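Local coordinates for protein MEM-A1 (PDB 6E0S) that probably hydrolyses beta-lactam antibiotics, being a zinc-dependent subclass B3 metallo-beta-lactamase recovered from a soil metagenome, at residues 129-134 against 203-208; 164-169 against 223-228; 195-200 against 216-221. All blocks are in the same frame, centred on the assembly; numbering follows the deposited sequence.

Interaction 1 (129-134 against 203-208); sequences GDPQYG and FRYSGS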
loop_
_atom_site.group_PDB
_atom_site.type_symbol
_atom_site.label_atom_id
_atom_site.label_comp_id
_atom_site.label_asym_id
_atom_site.label_seq_id
_atom_site.Cartn_x
_atom_site.Cartn_y
_atom_site.Cartn_z
ATOM N N GLY A 129 -9.103 -15.504 -9.387
ATOM C CA GLY A 129 -7.829 -15.337 -10.045
ATOM C C GLY A 129 -6.728 -14.818 -9.145
ATOM O O GLY A 129 -5.647 -14.510 -9.649
ATOM N N ASP A 130 -6.950 -14.727 -7.833
ATOM C CA ASP A 130 -5.895 -14.239 -6.965
ATOM C C ASP A 130 -4.786 -15.276 -6.910
ATOM O O ASP A 130 -5.071 -16.472 -6.819
ATOM C CB ASP A 130 -6.399 -13.963 -5.550
ATOM C CG ASP A 130 -5.498 -13.003 -4.779
ATOM O OD1 ASP A 130 -5.872 -11.823 -4.615
ATOM O OD2 ASP A 130 -4.433 -13.438 -4.314
ATOM N N PRO A 131 -3.509 -14.850 -6.983
ATOM C CA PRO A 131 -2.409 -15.818 -6.848
ATOM C C PRO A 131 -2.512 -16.606 -5.550
ATOM O O PRO A 131 -1.997 -17.721 -5.463
ATOM C CB PRO A 131 -1.149 -14.939 -6.867
ATOM C CG PRO A 131 -1.545 -13.731 -7.693
ATOM C CD PRO A 131 -3.031 -13.489 -7.326
ATOM N N GLN A 132 -3.174 -16.051 -4.534
ATOM C CA GLN A 132 -3.316 -16.735 -3.249
ATOM C C GLN A 132 -4.724 -17.266 -3.037
ATOM O O GLN A 132 -5.060 -17.677 -1.917
ATOM C CB GLN A 132 -2.920 -15.817 -2.090
ATOM C CG GLN A 132 -1.538 -15.199 -2.235
ATOM C CD GLN A 132 -1.090 -14.455 -0.997
ATOM O OE1 GLN A 132 -1.366 -14.879 0.131
ATOM N NE2 GLN A 132 -0.368 -13.355 -1.193
ATOM N N TYR A 133 -5.536 -17.329 -4.097
ATOM C CA TYR A 133 -6.913 -17.802 -3.936
ATOM C C TYR A 133 -6.933 -19.182 -3.294
ATOM O O TYR A 133 -6.220 -20.108 -3.712
ATOM C CB TYR A 133 -7.648 -17.854 -5.278
ATOM C CG TYR A 133 -9.055 -18.416 -5.149
ATOM C CD1 TYR A 133 -9.360 -19.700 -5.568
ATOM C CD2 TYR A 133 -10.066 -17.655 -4.569
ATOM C CE1 TYR A 133 -10.654 -20.211 -5.424
ATOM C CE2 TYR A 133 -11.350 -18.144 -4.425
ATOM C CZ TYR A 133 -11.635 -19.420 -4.849
ATOM O OH TYR A 133 -12.907 -19.889 -4.699
ATOM N N GLY A 134 -7.767 -19.329 -2.270
ATOM C CA GLY A 134 -7.842 -20.544 -1.501
ATOM C C GLY A 134 -7.269 -20.409 -0.106
ATOM O O GLY A 134 -7.738 -21.089 0.817
ATOM N N PHE A 203 -1.710 -22.271 -7.731
ATOM C CA PHE A 203 -1.402 -21.164 -8.631
ATOM C C PHE A 203 0.079 -21.172 -9.009
ATOM O O PHE A 203 0.948 -21.417 -8.166
ATOM C CB PHE A 203 -1.765 -19.838 -7.977
ATOM C CG PHE A 203 -1.653 -18.661 -8.904
ATOM C CD1 PHE A 203 -2.737 -18.250 -9.655
ATOM C CD2 PHE A 203 -0.460 -17.965 -9.020
ATOM C CE1 PHE A 203 -2.626 -17.172 -10.510
ATOM C CE2 PHE A 203 -0.344 -16.893 -9.887
ATOM C CZ PHE A 203 -1.429 -16.503 -10.625
ATOM N N ARG A 204 0.372 -20.889 -10.279
ATOM C CA ARG A 204 1.754 -20.809 -10.751
ATOM C C ARG A 204 1.916 -19.559 -11.591
ATOM O O ARG A 204 1.156 -19.354 -12.544
ATOM C CB ARG A 204 2.128 -22.037 -11.581
ATOM C CG ARG A 204 2.101 -23.336 -10.818
ATOM C CD ARG A 204 2.159 -24.507 -11.784
ATOM N NE ARG A 204 3.182 -24.331 -12.814
ATOM C CZ ARG A 204 4.443 -24.743 -12.707
ATOM N NH1 ARG A 204 4.855 -25.367 -11.609
ATOM N NH2 ARG A 204 5.294 -24.530 -13.701
ATOM N N TYR A 205 2.902 -18.728 -11.241
ATOM C CA TYR A 205 3.200 -17.564 -12.068
ATOM C C TYR A 205 3.685 -17.975 -13.454
ATOM O O TYR A 205 3.475 -17.238 -14.422
ATOM C CB TYR A 205 4.234 -16.666 -11.379
ATOM C CG TYR A 205 3.621 -15.762 -10.324
ATOM C CD1 TYR A 205 3.236 -14.458 -10.641
ATOM C CD2 TYR A 205 3.410 -16.214 -9.027
ATOM C CE1 TYR A 205 2.668 -13.624 -9.698
ATOM C CE2 TYR A 205 2.836 -15.386 -8.070
ATOM C CZ TYR A 205 2.469 -14.094 -8.409
ATOM O OH TYR A 205 1.882 -13.263 -7.457
ATOM N N SER A 206 4.320 -19.152 -13.570
ATOM C CA SER A 206 4.752 -19.675 -14.866
ATOM C C SER A 206 3.601 -19.835 -15.849
ATOM O O SER A 206 3.850 -20.048 -17.037
ATOM C CB SER A 206 5.420 -21.039 -14.701
ATOM O OG SER A 206 6.321 -21.045 -13.621
ATOM N N GLY A 207 2.355 -19.769 -15.383
ATOM C CA GLY A 207 1.213 -19.943 -16.261
ATOM C C GLY A 207 0.003 -20.437 -15.505
ATOM O O GLY A 207 -0.012 -21.580 -15.041
ATOM N N SER A 208 -1.011 -19.584 -15.346
ATOM C CA SER A 208 -2.264 -19.997 -14.720
ATOM C C SER A 208 -3.443 -19.356 -15.442
ATOM O O SER A 208 -3.503 -18.125 -15.563
ATOM C CB SER A 208 -2.316 -19.669 -13.224
ATOM O OG SER A 208 -1.886 -20.800 -12.474
#
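Pro131 sits over the face of the Phe203 ring. Its CA lies 3.5 Å from the ring centroid and 9° off the ring normal, which places CA almost squarely above the centre and defines a CH-pi contact. The two side chains lie side by side and point the same way, the proline CB reaching Phe203 CE2 at 3.7 Å. With chi1 at -172°, CG of Phe203 is anti to its backbone N, and it is the ring beyond CG that Pro131 CA covers. The carbonyl O of Pro131 approaches CB of Phe203 to 3.3 Å, while Ser208 OG lies above the opposite face of the ring, offset toward the rim.

Tyr205 meets the same proline at a different inclination: the two side chains cross obliquely, and its OH touches Pro131 CG at 3.5 Å while hydrogen-bonding Gly168 O. One face of the tyrosine ring is covered by Phe203 CE2, 3.9 Å above its plane and over its centre, so the ring carbons of all three residues pack together.

Each segment contains a type I beta turn. One runs from Asp130 to Tyr133, and Asp130 OD2 receives Gln132 N at 2.9 Å through its anti lone pair, an Asx turn; OD1 of the same carboxylate bonds the zinc ligand His93. The other spans Arg204 to Gly207.

The contact thus joins the loop between helix 115-123 and strand 145-148 to the one preceding helix 214-226. Phe203 and Tyr205 also touch Ala214 of that helix, while Tyr205 N and Ser206 OG bond Glu282 of helix 263-285.

Interaction 2 (164-169 against 223-228); sequences RYTPGH and ATVAAL. With ZN (zinc ion), chain B.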
loop_
_atom_site.group_PDB
_atom_site.type_symbol
_atom_site.label_atom_id
_atom_site.label_comp_id
_atom_site.label_asym_id
_atom_site.label_seq_id
_atom_site.Cartn_x
_atom_site.Cartn_y
_atom_site.Cartn_z
ATOM N N ARG A 164 -0.891 4.450 -9.488
ATOM C CA ARG A 164 -0.016 3.750 -10.428
ATOM C C ARG A 164 -0.309 2.262 -10.315
ATOM O O ARG A 164 0.106 1.620 -9.347
ATOM C CB ARG A 164 1.465 4.045 -10.154
ATOM C CG ARG A 164 1.806 5.549 -10.248
ATOM C CD ARG A 164 1.615 6.067 -11.670
ATOM N NE ARG A 164 2.445 5.384 -12.684
ATOM C CZ ARG A 164 3.670 5.762 -13.064
ATOM N NH1 ARG A 164 4.246 6.834 -12.525
ATOM N NH2 ARG A 164 4.324 5.072 -13.992
ATOM N N TYR A 165 -1.015 1.711 -11.296
ATOM C CA TYR A 165 -1.346 0.293 -11.240
ATOM C C TYR A 165 -0.057 -0.523 -11.166
ATOM O O TYR A 165 0.841 -0.358 -11.995
ATOM C CB TYR A 165 -2.157 -0.091 -12.484
ATOM C CG TYR A 165 -3.650 0.190 -12.421
ATOM C CD1 TYR A 165 -4.176 1.148 -11.573
ATOM C CD2 TYR A 165 -4.526 -0.491 -13.273
ATOM C CE1 TYR A 165 -5.590 1.377 -11.517
ATOM C CE2 TYR A 165 -5.908 -0.257 -13.254
ATOM C CZ TYR A 165 -6.432 0.673 -12.378
ATOM O OH TYR A 165 -7.800 0.884 -12.367
ATOM N N THR A 166 0.043 -1.397 -10.166
ATOM C CA THR A 166 1.184 -2.309 -10.042
ATOM C C THR A 166 0.685 -3.703 -9.684
ATOM O O THR A 166 1.016 -4.247 -8.621
ATOM C CB THR A 166 2.181 -1.806 -8.996
ATOM O OG1 THR A 166 1.506 -1.600 -7.747
ATOM C CG2 THR A 166 2.860 -0.510 -9.455
ATOM N N PRO A 167 -0.118 -4.314 -10.550
ATOM C CA PRO A 167 -0.605 -5.669 -10.260
ATOM C C PRO A 167 0.503 -6.718 -10.384
ATOM O O PRO A 167 1.575 -6.487 -10.968
ATOM C CB PRO A 167 -1.686 -5.887 -11.314
ATOM C CG PRO A 167 -1.238 -5.031 -12.514
ATOM C CD PRO A 167 -0.620 -3.809 -11.845
ATOM N N GLY A 168 0.220 -7.896 -9.801
ATOM C CA GLY A 168 1.072 -9.072 -9.939
ATOM C C GLY A 168 1.052 -9.864 -8.641
ATOM O O GLY A 168 0.793 -11.078 -8.629
ATOM N N HIS A 169 1.312 -9.165 -7.529
ATOM C CA HIS A 169 0.998 -9.733 -6.222
ATOM C C HIS A 169 -0.496 -10.025 -6.102
ATOM O O HIS A 169 -0.888 -11.091 -5.607
ATOM C CB HIS A 169 1.461 -8.790 -5.106
ATOM C CG HIS A 169 1.321 -9.376 -3.726
ATOM N ND1 HIS A 169 2.175 -10.336 -3.245
ATOM C CD2 HIS A 169 0.442 -9.118 -2.723
ATOM C CE1 HIS A 169 1.810 -10.683 -2.019
ATOM N NE2 HIS A 169 0.757 -9.964 -1.681
ATOM N N ALA A 223 9.273 -3.055 -12.953
ATOM C CA ALA A 223 9.910 -1.990 -13.730
ATOM C C ALA A 223 9.278 -0.637 -13.448
ATOM O O ALA A 223 9.981 0.375 -13.372
ATOM C CB ALA A 223 9.842 -2.291 -15.228
ATOM N N THR A 224 7.957 -0.599 -13.297
ATOM C CA THR A 224 7.266 0.645 -12.969
ATOM C C THR A 224 7.782 1.245 -11.672
ATOM O O THR A 224 8.111 2.436 -11.615
ATOM C CB THR A 224 5.765 0.411 -12.873
ATOM O OG1 THR A 224 5.267 0.112 -14.164
ATOM C CG2 THR A 224 5.033 1.670 -12.334
ATOM N N VAL A 225 7.854 0.435 -10.614
ATOM C CA VAL A 225 8.283 0.960 -9.322
ATOM C C VAL A 225 9.748 1.366 -9.365
ATOM O O VAL A 225 10.145 2.393 -8.799
ATOM C CB VAL A 225 7.994 -0.079 -8.220
ATOM C CG1 VAL A 225 8.645 0.344 -6.906
ATOM C CG2 VAL A 225 6.487 -0.211 -8.052
ATOM N N ALA A 226 10.573 0.590 -10.069
ATOM C CA ALA A 226 11.977 0.933 -10.200
ATOM C C ALA A 226 12.160 2.307 -10.828
ATOM O O ALA A 226 13.131 3.015 -10.503
ATOM C CB ALA A 226 12.702 -0.122 -11.052
ATOM N N ALA A 227 11.256 2.700 -11.733
ATOM C CA ALA A 227 11.425 3.948 -12.480
ATOM C C ALA A 227 10.781 5.161 -11.808
ATOM O O ALA A 227 10.879 6.275 -12.340
ATOM C CB ALA A 227 10.863 3.800 -13.896
ATOM N N LEU A 228 10.160 5.008 -10.650
ATOM C CA LEU A 228 9.390 6.113 -10.096
ATOM C C LEU A 228 10.291 7.226 -9.556
ATOM O O LEU A 228 11.386 6.978 -9.040
ATOM C CB LEU A 228 8.488 5.616 -8.959
ATOM C CG LEU A 228 7.350 4.676 -9.319
ATOM C CD1 LEU A 228 6.724 4.231 -8.019
ATOM C CD2 LEU A 228 6.342 5.435 -10.175
HETATM ZN ZN ZN B . -0.968 -9.536 -0.243
HETATM O O HOH W 1 7.368 4.377 -13.487
HETATM O O HOH W 2 2.855 -1.256 -13.699
HETATM O O HOH W 3 -0.644 -10.382 1.499
#
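Bends at chi2 (-65°) and chi3 (-59°) fold the Arg164 chain, whose guanidinium reaches Thr224 and Leu228. Leu228 and Arg164 slide past each other in opposite directions, and the leucine CD2 comes over one face of the guanidinium, 3.4 Å from NH1. The methyl CG2 of Thr224 approaches the same group obliquely, 3.9 Å from NH2. The flat cationic group is therefore met by methyl carbons, while its polar link to the helix runs through water: one molecule accepts a weak bond from Arg164 NH2 and donates to Thr224 O at 2.8 Å.

Thr166 continues the apolar contact. With OG1 between the backbone N and the carbonyl carbon (chi1 55°), CG2 is set anti to the carbonyl carbon and meets Val225 CG2 at 3.9 Å, the two side chains crossing at about a right angle. Its OG1 bonds Ser175 instead. A second water bridges Tyr165 O and Thr224 OG1, donating to the carbonyl, at 2.8 Å from each; that threonine hydroxyl also bonds Lys220 O in its own helix.

Beyond Thr166 the segment leads to the active site, where His169 NE2 binds zinc at 2.3 Å. A water 2.0 Å from the metal and the imidazoles of His91 and His93 complete the observed ligands, consistent with the three-histidine zinc site (Zn1) of subclass B3 metallo-beta-lactamases.

In the fold, the contact sets the end of strand 159-165 and the loop after it against the C-terminal part of helix 214-226 and Leu228 that follows. Strand 174-182 flanks it through Ser175, which touches Val225, and helix 263-285 covers Val225 and Ala226 through Tyr267 and Ala268.

Interaction 3 (195-200 against 216-221); sequences LNAFAA and ADIKKS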
loop_
_atom_site.group_PDB
_atom_site.type_symbol
_atom_site.label_atom_id
_atom_site.label_comp_id
_atom_site.label_asym_id
_atom_site.label_seq_id
_atom_site.Cartn_x
_atom_site.Cartn_y
_atom_site.Cartn_z
ATOM N N LEU A 195 5.342 -6.239 -4.291
ATOM C CA LEU A 195 5.721 -6.748 -5.605
ATOM C C LEU A 195 6.129 -8.215 -5.537
ATOM O O LEU A 195 6.768 -8.721 -6.454
ATOM C CB LEU A 195 6.860 -5.914 -6.203
ATOM C CG LEU A 195 6.599 -4.438 -6.474
ATOM C CD1 LEU A 195 7.885 -3.747 -6.960
ATOM C CD2 LEU A 195 5.439 -4.313 -7.492
ATOM N N ASN A 196 5.769 -8.902 -4.459
ATOM C CA ASN A 196 6.249 -10.250 -4.208
ATOM C C ASN A 196 5.408 -11.289 -4.947
ATOM O O ASN A 196 4.179 -11.341 -4.806
ATOM C CB ASN A 196 6.258 -10.515 -2.706
ATOM C CG ASN A 196 7.468 -9.901 -2.028
ATOM O OD1 ASN A 196 8.256 -9.168 -2.654
ATOM N ND2 ASN A 196 7.633 -10.205 -0.741
ATOM N N ALA A 197 6.076 -12.094 -5.767
ATOM C CA ALA A 197 5.451 -13.245 -6.409
ATOM C C ALA A 197 5.220 -14.338 -5.375
ATOM O O ALA A 197 6.077 -15.202 -5.158
ATOM C CB ALA A 197 6.320 -13.762 -7.562
ATOM N N PHE A 198 4.064 -14.319 -4.726
ATOM C CA PHE A 198 3.723 -15.310 -3.716
ATOM C C PHE A 198 2.431 -15.990 -4.143
ATOM O O PHE A 198 1.492 -15.314 -4.568
ATOM C CB PHE A 198 3.576 -14.653 -2.336
ATOM C CG PHE A 198 3.382 -15.641 -1.238
ATOM C CD1 PHE A 198 2.108 -15.971 -0.806
ATOM C CD2 PHE A 198 4.473 -16.292 -0.668
ATOM C CE1 PHE A 198 1.923 -16.920 0.207
ATOM C CE2 PHE A 198 4.294 -17.239 0.346
ATOM C CZ PHE A 198 3.019 -17.554 0.778
ATOM N N ALA A 199 2.381 -17.317 -4.047
ATOM C CA ALA A 199 1.248 -18.051 -4.605
ATOM C C ALA A 199 0.778 -19.149 -3.664
ATOM O O ALA A 199 1.588 -19.817 -3.017
ATOM C CB ALA A 199 1.590 -18.696 -5.962
ATOM N N ALA A 200 -0.534 -19.335 -3.604
ATOM C CA ALA A 200 -1.108 -20.513 -2.964
ATOM C C ALA A 200 -1.328 -21.607 -3.999
ATOM O O ALA A 200 -1.755 -21.330 -5.126
ATOM C CB ALA A 200 -2.427 -20.164 -2.280
ATOM N N ALA A 216 3.478 -11.363 -16.667
ATOM C CA ALA A 216 3.702 -10.110 -17.385
ATOM C C ALA A 216 3.421 -8.910 -16.489
ATOM O O ALA A 216 4.185 -7.931 -16.475
ATOM C CB ALA A 216 2.814 -10.063 -18.623
ATOM N N ASP A 217 2.322 -8.975 -15.740
ATOM C CA ASP A 217 1.964 -7.923 -14.791
ATOM C C ASP A 217 3.066 -7.678 -13.766
ATOM O O ASP A 217 3.459 -6.531 -13.525
ATOM C CB ASP A 217 0.692 -8.304 -14.034
ATOM C CG ASP A 217 -0.576 -7.962 -14.774
ATOM O OD1 ASP A 217 -0.522 -7.390 -15.888
ATOM O OD2 ASP A 217 -1.648 -8.283 -14.209
ATOM N N ILE A 218 3.510 -8.729 -13.078
ATOM C CA ILE A 218 4.449 -8.495 -11.979
ATOM C C ILE A 218 5.777 -7.953 -12.500
ATOM O O ILE A 218 6.375 -7.074 -11.878
ATOM C CB ILE A 218 4.626 -9.760 -11.118
ATOM C CG1 ILE A 218 5.159 -9.377 -9.741
ATOM C CG2 ILE A 218 5.591 -10.742 -11.727
ATOM C CD1 ILE A 218 4.733 -10.402 -8.672
ATOM N N LYS A 219 6.259 -8.457 -13.643
ATOM C CA LYS A 219 7.488 -7.922 -14.222
ATOM C C LYS A 219 7.304 -6.468 -14.618
ATOM O O LYS A 219 8.187 -5.626 -14.396
ATOM C CB LYS A 219 7.905 -8.742 -15.444
ATOM C CG LYS A 219 8.358 -10.166 -15.137
ATOM C CD LYS A 219 8.639 -10.942 -16.432
ATOM C CE LYS A 219 9.981 -10.521 -17.006
ATOM N NZ LYS A 219 11.084 -10.953 -16.069
ATOM N N LYS A 220 6.145 -6.138 -15.188
ATOM C CA LYS A 220 5.943 -4.744 -15.557
ATOM C C LYS A 220 5.848 -3.845 -14.323
ATOM O O LYS A 220 6.370 -2.721 -14.329
ATOM C CB LYS A 220 4.696 -4.605 -16.422
ATOM C CG LYS A 220 4.557 -3.210 -17.012
ATOM C CD LYS A 220 3.195 -2.999 -17.638
ATOM C CE LYS A 220 3.066 -1.584 -18.212
ATOM N NZ LYS A 220 1.650 -1.099 -18.039
ATOM N N SER A 221 5.193 -4.325 -13.260
ATOM C CA SER A 221 5.062 -3.546 -12.030
ATOM C C SER A 221 6.419 -3.351 -11.356
ATOM O O SER A 221 6.695 -2.274 -10.823
ATOM C CB SER A 221 4.082 -4.215 -11.056
ATOM O OG SER A 221 2.826 -4.394 -11.672
#
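Helix 214-226 of the metallo-beta-lactamase fold packs here on the loop that follows strand 185-192, a loop containing an inverse gamma turn centred on Ala197. Ile218 carries the contact from the helix. Its CG1 is anti to the backbone N (chi1 -159°), and the CD1 beyond it meets backbone as much as side chain: Leu195 O at 3.4 Å, Ala197 N at 3.6 Å and Ala197 CB at 3.9 Å. One methyl group thus touches both Leu195 and the turn.

Leu195 answers from the loop one helical turn further along, where its CD2 touches Ser221 CB. Both residues are buried. The contact is wholly van der Waals across the two segments, but a polar bond lies beside it: Asn196 O accepts from ND1 of the zinc ligand His169, probably helping to orient that imidazole as a second-shell partner. Helix 263-285 borders the contact, Ala271 touching Leu195 and Leu275 touching Ala197.

Ser221 turns its hydroxyl elsewhere, OG lying anti to its carbonyl carbon and bonding Pro167 O, with Asp217 O a further possible acceptor at 2.9 Å from OG, while its CB stays 3.8 Å from Leu195 CD2.

From the N terminus, 129-134 comes first, in the loop before strand 145-148, and interaction 1 closes a long loop when 203-208 returns to it. Interaction 2 starts within that span at 164-169 and ends beyond it at 223-228, so the two cross. Interaction 3 closes a short loop between 195-200 and 216-221; it crosses interaction 1 as well, but is nested within interaction 2, with which it shares helix 214-226. A backbone bond between Pro131 O and Ala200 N connects interactions 1 and 3, and His169 links interaction 2 to 195-200. Together they tie the end of strand 159-165, the loops beside the zinc site and helix 214-226 into one region.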